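Local coordinates for protein O-succinylhomoserine sulfhydrylase (Mycobacterium tuberculosis, PDB 3NDN) that probably makes L-homocysteine from O-succinyl-L-homoserine and hydrogen sulfide, using pyridoxal 5'-phosphate, on the way to methionine, at residues P175-Q180 with T372-A377; L123-S128 with V135-I140; P81-F86 with A99-S104. All coordinates share one frame; numbering follows the deposited sequence.

Overall arrangement
The three contacts belong to a fold-type I enzyme whose pyridoxal phosphate is covalently bound, probably through Lys227, which follows strand 220-224 of the large seven-stranded mixed sheet. Interactions 2 and 3 both pack a helix on that sheet, on strands toward its two ends, with centres about 26 Å apart and nearest atoms about 10 Å apart. Interaction 1 instead joins the loop after strand 169-173 of that sheet to a loop following strand 366-368 of the smaller sheet. Its centre lies about 16 Å from that of interaction 2, and Ser176 CB packs 3.9 Å from Ser128 O. Interactions 1 and 3, about 29 Å apart between centres, occupy opposite sides of the chain's centre. All three meet a second subunit.

Interaction 1 (P175-Q180 with T372-A377); sequences PSNPMQ and TTTHRA
Asn177 is where the loop after strand 169-173 first meets the loop 372-377, and it does so with both side chain and backbone. Its CG stands anti to the backbone N (chi1 165°), which brings the amide end near Thr374, whose methyl CG2 lies 4.2 Å from ND2 in a loose contact. The polar ends of this pair turn to other partners: Asn177 OD1 accepts from Arg394 NH1, and Thr374 OG1 pairs with Asn358 OD1. The carbonyl of Asn177 makes the closer approach, its O lying 3.2 Å from His375 CE1 at the imidazole edge, near the ring plane. A water joins the same two residues: it donates to Asn177 O at 2.9 Å and, lying in the imidazole plane, makes a weak bond to His375 NE2 at 3.4 Å. Next comes Pro178, after a cis peptide bond; its CD approaches the ring obliquely, 3.4 Å from His375 CE1, while its own carbonyl is held by Thr330 OG1. On the other loop, Thr374 and His375 are the central residues of a type I turn from Thr373 to Arg376, closed by Arg376 N to Thr373 O at 3.1 Å. Two loops that follow strands of different sheets thus meet without a direct hydrogen bond. The water, weakly bonded at the imidazole, probably adds little to fixing the ring, whose position here owes more to packing against Pro178 and Asn177.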
loop_
_atom_site.group_PDB
_atom_site.type_symbol
_atom_site.label_atom_id
_atom_site.label_comp_id
_atom_site.label_asym_id
_atom_site.label_seq_id
_atom_site.Cartn_x
_atom_site.Cartn_y
_atom_site.Cartn_z
ATOM N N PRO A 175 22.727 -1.205 25.919
ATOM C CA PRO A 175 22.331 -1.771 27.226
ATOM C C PRO A 175 21.460 -3.030 27.069
ATOM O O PRO A 175 20.926 -3.254 25.978
ATOM C CB PRO A 175 21.494 -0.656 27.861
ATOM C CG PRO A 175 21.885 0.625 27.126
ATOM C CD PRO A 175 22.172 0.154 25.715
ATOM N N SER A 176 21.319 -3.819 28.141
ATOM C CA SER A 176 20.430 -5.008 28.159
ATOM C C SER A 176 18.992 -4.613 28.491
ATOM O O SER A 176 18.733 -3.485 28.899
ATOM C CB SER A 176 20.926 -6.083 29.140
ATOM O OG SER A 176 20.688 -5.725 30.502
ATOM N N ASN A 177 18.061 -5.540 28.309
ATOM C CA ASN A 177 16.647 -5.264 28.534
ATOM C C ASN A 177 16.030 -6.401 29.346
ATOM O O ASN A 177 16.064 -7.549 28.912
ATOM C CB ASN A 177 15.951 -5.082 27.179
ATOM C CG ASN A 177 14.435 -5.153 27.269
ATOM O OD1 ASN A 177 13.816 -4.602 28.182
ATOM N ND2 ASN A 177 13.828 -5.833 26.300
ATOM N N PRO A 178 15.419 -6.089 30.508
ATOM C CA PRO A 178 15.031 -4.777 31.026
ATOM C C PRO A 178 15.936 -4.120 32.066
ATOM O O PRO A 178 15.686 -2.970 32.417
ATOM C CB PRO A 178 13.682 -5.076 31.682
ATOM C CG PRO A 178 13.881 -6.474 32.240
ATOM C CD PRO A 178 14.830 -7.182 31.307
ATOM N N MET A 179 16.966 -4.814 32.553
ATOM C CA MET A 179 17.762 -4.284 33.680
ATOM C C MET A 179 18.783 -3.209 33.276
ATOM O O MET A 179 19.348 -2.534 34.141
ATOM C CB MET A 179 18.438 -5.406 34.481
ATOM C CG MET A 179 17.475 -6.434 35.092
ATOM S SD MET A 179 16.192 -5.787 36.214
ATOM C CE MET A 179 17.155 -5.217 37.603
ATOM N N GLN A 180 19.025 -3.068 31.970
ATOM C CA GLN A 180 19.903 -2.009 31.427
ATOM C C GLN A 180 21.372 -2.073 31.928
ATOM O O GLN A 180 21.996 -1.042 32.219
ATOM C CB GLN A 180 19.257 -0.604 31.565
ATOM C CG GLN A 180 17.735 -0.570 31.229
ATOM C CD GLN A 180 17.163 0.813 30.855
ATOM O OE1 GLN A 180 17.883 1.708 30.421
ATOM N NE2 GLN A 180 15.844 0.964 30.991
ATOM N N THR A 372 6.067 -11.288 34.094
ATOM C CA THR A 372 4.975 -12.105 33.549
ATOM C C THR A 372 4.852 -12.044 32.009
ATOM O O THR A 372 3.989 -12.700 31.432
ATOM C CB THR A 372 3.611 -11.756 34.211
ATOM O OG1 THR A 372 3.324 -10.361 34.032
ATOM C CG2 THR A 372 3.627 -12.096 35.718
ATOM N N THR A 373 5.710 -11.259 31.361
ATOM C CA THR A 373 5.705 -11.102 29.894
ATOM C C THR A 373 7.121 -11.202 29.281
ATOM O O THR A 373 7.562 -12.291 28.921
ATOM C CB THR A 373 5.070 -9.760 29.454
ATOM O OG1 THR A 373 5.799 -8.672 30.038
ATOM C CG2 THR A 373 3.605 -9.668 29.858
ATOM N N THR A 374 7.817 -10.062 29.161
ATOM C CA THR A 374 9.205 -9.986 28.640
ATOM C C THR A 374 10.053 -11.216 29.010
ATOM O O THR A 374 10.637 -11.857 28.133
ATOM C CB THR A 374 9.936 -8.688 29.129
ATOM O OG1 THR A 374 9.063 -7.556 29.017
ATOM C CG2 THR A 374 11.209 -8.408 28.320
ATOM N N HIS A 375 10.088 -11.550 30.303
ATOM C CA HIS A 375 10.950 -12.617 30.826
ATOM C C HIS A 375 10.179 -13.748 31.511
ATOM O O HIS A 375 10.564 -14.214 32.587
ATOM C CB HIS A 375 11.994 -12.022 31.786
ATOM C CG HIS A 375 13.156 -11.384 31.091
ATOM N ND1 HIS A 375 13.003 -10.449 30.092
ATOM C CD2 HIS A 375 14.489 -11.545 31.253
ATOM C CE1 HIS A 375 14.191 -10.069 29.659
ATOM N NE2 HIS A 375 15.111 -10.714 30.352
ATOM N N ARG A 376 9.101 -14.197 30.873
ATOM C CA ARG A 376 8.250 -15.253 31.428
ATOM C C ARG A 376 8.914 -16.639 31.423
ATOM O O ARG A 376 8.824 -17.384 32.408
ATOM C CB ARG A 376 6.919 -15.318 30.665
ATOM C CG ARG A 376 6.020 -16.454 31.127
ATOM C CD ARG A 376 4.914 -16.792 30.132
ATOM N NE ARG A 376 4.352 -18.112 30.411
ATOM C CZ ARG A 376 3.617 -18.418 31.483
ATOM N NH1 ARG A 376 3.330 -17.494 32.400
ATOM N NH2 ARG A 376 3.161 -19.655 31.641
ATOM N N ALA A 377 9.567 -16.969 30.307
ATOM C CA ALA A 377 10.126 -18.307 30.063
ATOM C C ALA A 377 11.141 -18.771 31.118
ATOM O O ALA A 377 11.050 -19.899 31.617
ATOM C CB ALA A 377 10.730 -18.388 28.643
HETATM O O HOH W 1 18.113 -9.424 29.570
#

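Interaction 2 (L123-S128 with V135-I140); sequences LVAARS and VVCSEI
Leu123 and Ala125, two residues apart on strand 122-126, turn their side chains to the same face of the sheet, and Cys137 of helix 131-143 faces them. The thiol does the touching: Cys137 SG lies 3.9 Å from Leu123 CD2 and 4.4 Å from Ala125 CB. Its chi1 of -67° sets SG anti to the carbonyl carbon, placing the sulfur against Leu123 CD2. Leu123 answers with one branch; with CG anti to the backbone N (chi1 163°), it brings CD2 to the sulfur and, less closely, to Cys137 CB at 4.2 Å. Ala125 contributes just its methyl. Phe171 of strand 169-173 packs against both Leu123 and Cys137, and Leu113 of helix 105-114 also meets the cysteine. This is the first strand and the helix of a beta-alpha-beta unit completed by strand 147-151, where Thr148 OG1 bonds to Cys137 O. The helix contains a wider pi-type turn, in which Val135 O accepts from Glu139 N at 3.0 Å and Ile140 N at 3.1 Å. No hydrogen bond crosses between the two segments; toward the strand the buried thiol behaves as an apolar group, and this contact probably rests on dispersion and burial.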
loop_
_atom_site.group_PDB
_atom_site.type_symbol
_atom_site.label_atom_id
_atom_site.label_comp_id
_atom_site.label_asym_id
_atom_site.label_seq_id
_atom_site.Cartn_x
_atom_site.Cartn_y
_atom_site.Cartn_z
ATOM N N LEU A 123 31.172 -20.007 19.343
ATOM C CA LEU A 123 30.555 -18.703 19.671
ATOM C C LEU A 123 30.690 -18.383 21.162
ATOM O O LEU A 123 30.461 -19.254 21.998
ATOM C CB LEU A 123 29.053 -18.706 19.271
ATOM C CG LEU A 123 28.069 -17.652 19.823
ATOM C CD1 LEU A 123 28.423 -16.247 19.348
ATOM C CD2 LEU A 123 26.605 -17.964 19.473
ATOM N N VAL A 124 31.076 -17.145 21.488
ATOM C CA VAL A 124 31.012 -16.650 22.872
ATOM C C VAL A 124 29.970 -15.520 22.981
ATOM O O VAL A 124 30.092 -14.488 22.319
ATOM C CB VAL A 124 32.400 -16.182 23.389
ATOM C CG1 VAL A 124 32.298 -15.612 24.799
ATOM C CG2 VAL A 124 33.400 -17.346 23.361
ATOM N N ALA A 125 28.960 -15.709 23.826
ATOM C CA ALA A 125 27.847 -14.750 23.898
ATOM C C ALA A 125 27.585 -14.299 25.320
ATOM O O ALA A 125 27.809 -15.067 26.246
ATOM C CB ALA A 125 26.582 -15.381 23.317
ATOM N N ALA A 126 27.115 -13.060 25.495
ATOM C CA ALA A 126 26.596 -12.597 26.797
ATOM C C ALA A 126 25.280 -13.318 27.103
ATOM O O ALA A 126 24.558 -13.710 26.182
ATOM C CB ALA A 126 26.384 -11.088 26.794
ATOM N N ARG A 127 24.971 -13.481 28.387
ATOM C CA ARG A 127 23.789 -14.237 28.828
ATOM C C ARG A 127 22.517 -13.384 28.831
ATOM O O ARG A 127 21.418 -13.910 28.631
ATOM C CB ARG A 127 24.022 -14.860 30.223
ATOM C CG ARG A 127 23.119 -16.065 30.522
ATOM C CD ARG A 127 23.461 -16.753 31.856
ATOM N NE ARG A 127 24.572 -17.707 31.756
ATOM C CZ ARG A 127 25.816 -17.479 32.188
ATOM N NH1 ARG A 127 26.148 -16.322 32.753
ATOM N NH2 ARG A 127 26.743 -18.419 32.052
ATOM N N SER A 128 22.667 -12.075 29.032
ATOM C CA SER A 128 21.508 -11.180 29.178
ATOM C C SER A 128 21.007 -10.657 27.840
ATOM O O SER A 128 21.332 -9.528 27.438
ATOM C CB SER A 128 21.817 -10.016 30.125
ATOM O OG SER A 128 21.967 -10.476 31.460
ATOM N N VAL A 135 17.425 -17.997 22.564
ATOM C CA VAL A 135 17.000 -19.285 21.974
ATOM C C VAL A 135 17.863 -19.647 20.754
ATOM O O VAL A 135 18.247 -20.804 20.591
ATOM C CB VAL A 135 15.492 -19.296 21.577
ATOM C CG1 VAL A 135 15.135 -20.571 20.805
ATOM C CG2 VAL A 135 14.599 -19.137 22.799
ATOM N N VAL A 136 18.177 -18.649 19.924
ATOM C CA VAL A 136 19.058 -18.827 18.758
ATOM C C VAL A 136 20.463 -19.302 19.204
ATOM O O VAL A 136 21.017 -20.237 18.622
ATOM C CB VAL A 136 19.181 -17.512 17.901
ATOM C CG1 VAL A 136 20.377 -17.566 16.953
ATOM C CG2 VAL A 136 17.901 -17.239 17.105
ATOM N N CYS A 137 21.013 -18.676 20.247
ATOM C CA CYS A 137 22.387 -18.966 20.688
ATOM C C CYS A 137 22.513 -20.269 21.505
ATOM O O CYS A 137 23.530 -20.972 21.418
ATOM C CB CYS A 137 22.968 -17.785 21.472
ATOM S SG CYS A 137 23.277 -16.235 20.508
ATOM N N SER A 138 21.484 -20.588 22.293
ATOM C CA SER A 138 21.544 -21.730 23.210
ATOM C C SER A 138 20.972 -23.031 22.641
ATOM O O SER A 138 21.427 -24.119 23.028
ATOM C CB SER A 138 20.866 -21.396 24.551
ATOM O OG SER A 138 19.453 -21.322 24.396
ATOM N N GLU A 139 19.988 -22.932 21.737
ATOM C CA GLU A 139 19.280 -24.126 21.248
ATOM C C GLU A 139 19.350 -24.379 19.738
ATOM O O GLU A 139 19.657 -25.501 19.311
ATOM C CB GLU A 139 17.811 -24.113 21.688
ATOM C CG GLU A 139 17.590 -24.101 23.213
ATOM C CD GLU A 139 16.120 -23.949 23.590
ATOM O OE1 GLU A 139 15.246 -24.364 22.804
ATOM O OE2 GLU A 139 15.828 -23.418 24.684
ATOM N N ILE A 140 19.035 -23.362 18.931
ATOM C CA ILE A 140 18.930 -23.558 17.477
ATOM C C ILE A 140 20.287 -23.807 16.804
ATOM O O ILE A 140 20.424 -24.749 16.024
ATOM C CB ILE A 140 18.130 -22.411 16.782
ATOM C CG1 ILE A 140 16.677 -22.407 17.284
ATOM C CG2 ILE A 140 18.186 -22.554 15.243
ATOM C CD1 ILE A 140 15.811 -21.215 16.794
#

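Interaction 3 (P81-F86 with A99-S104)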
loop_
_atom_site.group_PDB
_atom_site.type_symbol
_atom_site.label_atom_id
_atom_site.label_comp_id
_atom_site.label_asym_id
_atom_site.label_seq_id
_atom_site.Cartn_x
_atom_site.Cartn_y
_atom_site.Cartn_z
ATOM N N PRO A 81 15.116 -2.530 -6.642
ATOM C CA PRO A 81 15.530 -1.105 -6.563
ATOM C C PRO A 81 15.050 -0.294 -5.331
ATOM O O PRO A 81 15.809 0.546 -4.826
ATOM C CB PRO A 81 15.014 -0.501 -7.869
ATOM C CG PRO A 81 14.124 -1.540 -8.494
ATOM C CD PRO A 81 14.565 -2.866 -7.970
ATOM N N THR A 82 13.813 -0.520 -4.876
ATOM C CA THR A 82 13.315 0.114 -3.636
ATOM C C THR A 82 14.053 -0.402 -2.380
ATOM O O THR A 82 14.437 0.386 -1.488
ATOM C CB THR A 82 11.772 -0.067 -3.516
ATOM O OG1 THR A 82 11.147 0.413 -4.710
ATOM C CG2 THR A 82 11.193 0.661 -2.312
ATOM N N VAL A 83 14.227 -1.726 -2.283
ATOM C CA VAL A 83 15.041 -2.302 -1.221
ATOM C C VAL A 83 16.477 -1.712 -1.194
ATOM O O VAL A 83 17.019 -1.453 -0.118
ATOM C CB VAL A 83 15.032 -3.871 -1.269
ATOM C CG1 VAL A 83 15.969 -4.464 -0.192
ATOM C CG2 VAL A 83 13.615 -4.392 -1.047
ATOM N N SER A 84 17.084 -1.495 -2.369
ATOM C CA SER A 84 18.430 -0.890 -2.435
ATOM C C SER A 84 18.513 0.528 -1.834
ATOM O O SER A 84 19.545 0.893 -1.257
ATOM C CB SER A 84 18.949 -0.853 -3.893
ATOM O OG SER A 84 19.219 -2.162 -4.366
ATOM N N VAL A 85 17.445 1.326 -1.988
ATOM C CA VAL A 85 17.406 2.680 -1.436
ATOM C C VAL A 85 17.382 2.617 0.111
ATOM O O VAL A 85 18.115 3.367 0.760
ATOM C CB VAL A 85 16.185 3.511 -1.978
ATOM C CG1 VAL A 85 16.089 4.884 -1.301
ATOM C CG2 VAL A 85 16.259 3.676 -3.523
ATOM N N PHE A 86 16.597 1.691 0.687
ATOM C CA PHE A 86 16.577 1.506 2.166
ATOM C C PHE A 86 17.978 1.089 2.692
ATOM O O PHE A 86 18.461 1.651 3.694
ATOM C CB PHE A 86 15.526 0.447 2.616
ATOM C CG PHE A 86 15.713 -0.024 4.038
ATOM C CD1 PHE A 86 15.422 0.818 5.106
ATOM C CD2 PHE A 86 16.218 -1.313 4.308
ATOM C CE1 PHE A 86 15.618 0.397 6.422
ATOM C CE2 PHE A 86 16.421 -1.737 5.612
ATOM C CZ PHE A 86 16.131 -0.887 6.677
ATOM N N ALA A 99 25.756 -3.275 3.279
ATOM C CA ALA A 99 24.466 -3.589 3.946
ATOM C C ALA A 99 23.581 -4.588 3.172
ATOM O O ALA A 99 23.631 -4.652 1.930
ATOM C CB ALA A 99 23.675 -2.303 4.188
ATOM N N PHE A 100 22.766 -5.348 3.909
ATOM C CA PHE A 100 21.781 -6.288 3.344
ATOM C C PHE A 100 20.500 -6.278 4.190
ATOM O O PHE A 100 20.569 -6.466 5.408
ATOM C CB PHE A 100 22.349 -7.726 3.289
ATOM C CG PHE A 100 21.875 -8.518 2.076
ATOM C CD1 PHE A 100 22.775 -8.931 1.101
ATOM C CD2 PHE A 100 20.521 -8.803 1.900
ATOM C CE1 PHE A 100 22.348 -9.638 -0.040
ATOM C CE2 PHE A 100 20.076 -9.515 0.766
ATOM C CZ PHE A 100 20.994 -9.931 -0.203
ATOM N N ALA A 101 19.345 -6.038 3.555
ATOM C CA ALA A 101 18.046 -5.958 4.244
ATOM C C ALA A 101 17.434 -7.348 4.473
ATOM O O ALA A 101 17.633 -8.243 3.647
ATOM C CB ALA A 101 17.053 -5.077 3.423
ATOM N N THR A 102 16.665 -7.503 5.561
ATOM C CA THR A 102 16.013 -8.799 5.929
ATOM C C THR A 102 14.514 -8.633 6.300
ATOM O O THR A 102 14.036 -7.503 6.433
ATOM C CB THR A 102 16.727 -9.468 7.118
ATOM O OG1 THR A 102 16.500 -8.699 8.303
ATOM C CG2 THR A 102 18.253 -9.624 6.901
ATOM N N ALA A 103 13.788 -9.748 6.491
ATOM C CA ALA A 103 12.331 -9.725 6.778
ATOM C C ALA A 103 12.001 -9.238 8.213
ATOM O O ALA A 103 10.881 -8.792 8.477
ATOM C CB ALA A 103 11.700 -11.134 6.547
ATOM N N SER A 104 12.965 -9.332 9.113
ATOM C CA SER A 104 12.757 -8.982 10.537
ATOM C C SER A 104 14.098 -8.788 11.225
ATOM O O SER A 104 15.137 -9.119 10.652
ATOM C CB SER A 104 11.947 -10.084 11.250
ATOM O OG SER A 104 12.725 -11.270 11.424
#
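A short connection leads from helix 81-94 to strand 98-102, the outermost strand at one end of the large mixed sheet within this chain, and the strand packs against the helix's first turns through Val83, Phe86 and Ala101. The methyl of Ala101 is the common point of contact. Val83 CG1, the branch anti to the backbone N (chi1 177°), lies 3.8 Å from Ala101 CB. Phe86 reaches the same methyl with its ring: CD2 and CE2 are each 4.0 Å from Ala101 CB, which sits at the ring edge, in its plane, and not over a face. With CG of Phe86 anti to its backbone N (chi1 165°), the ring extends far enough to bring that edge to the alanine, although its CB does not point at the strand. Met262 packs on Phe86 and Ala101, while Ala267 and Leu270 of helix 264-273 meet Val83 and Phe86 respectively. At the end of the strand, Thr102 OG1 donates to Ser104 O at 2.7 Å, with the donor tilted 31° from the carbonyl plane, and probably helps shape the turn into helix 105-114. There Ser104, at the N-cap, bonds through OG to Ala107 N, and also to Gly259 O of the second subunit. Between helix and strand the packing at the Ala101 methyl is wholly hydrocarbon, with a polar bond beside it: Glu87, one residue after Phe86 on helix 81-94, accepts from Ala101 N through OE2.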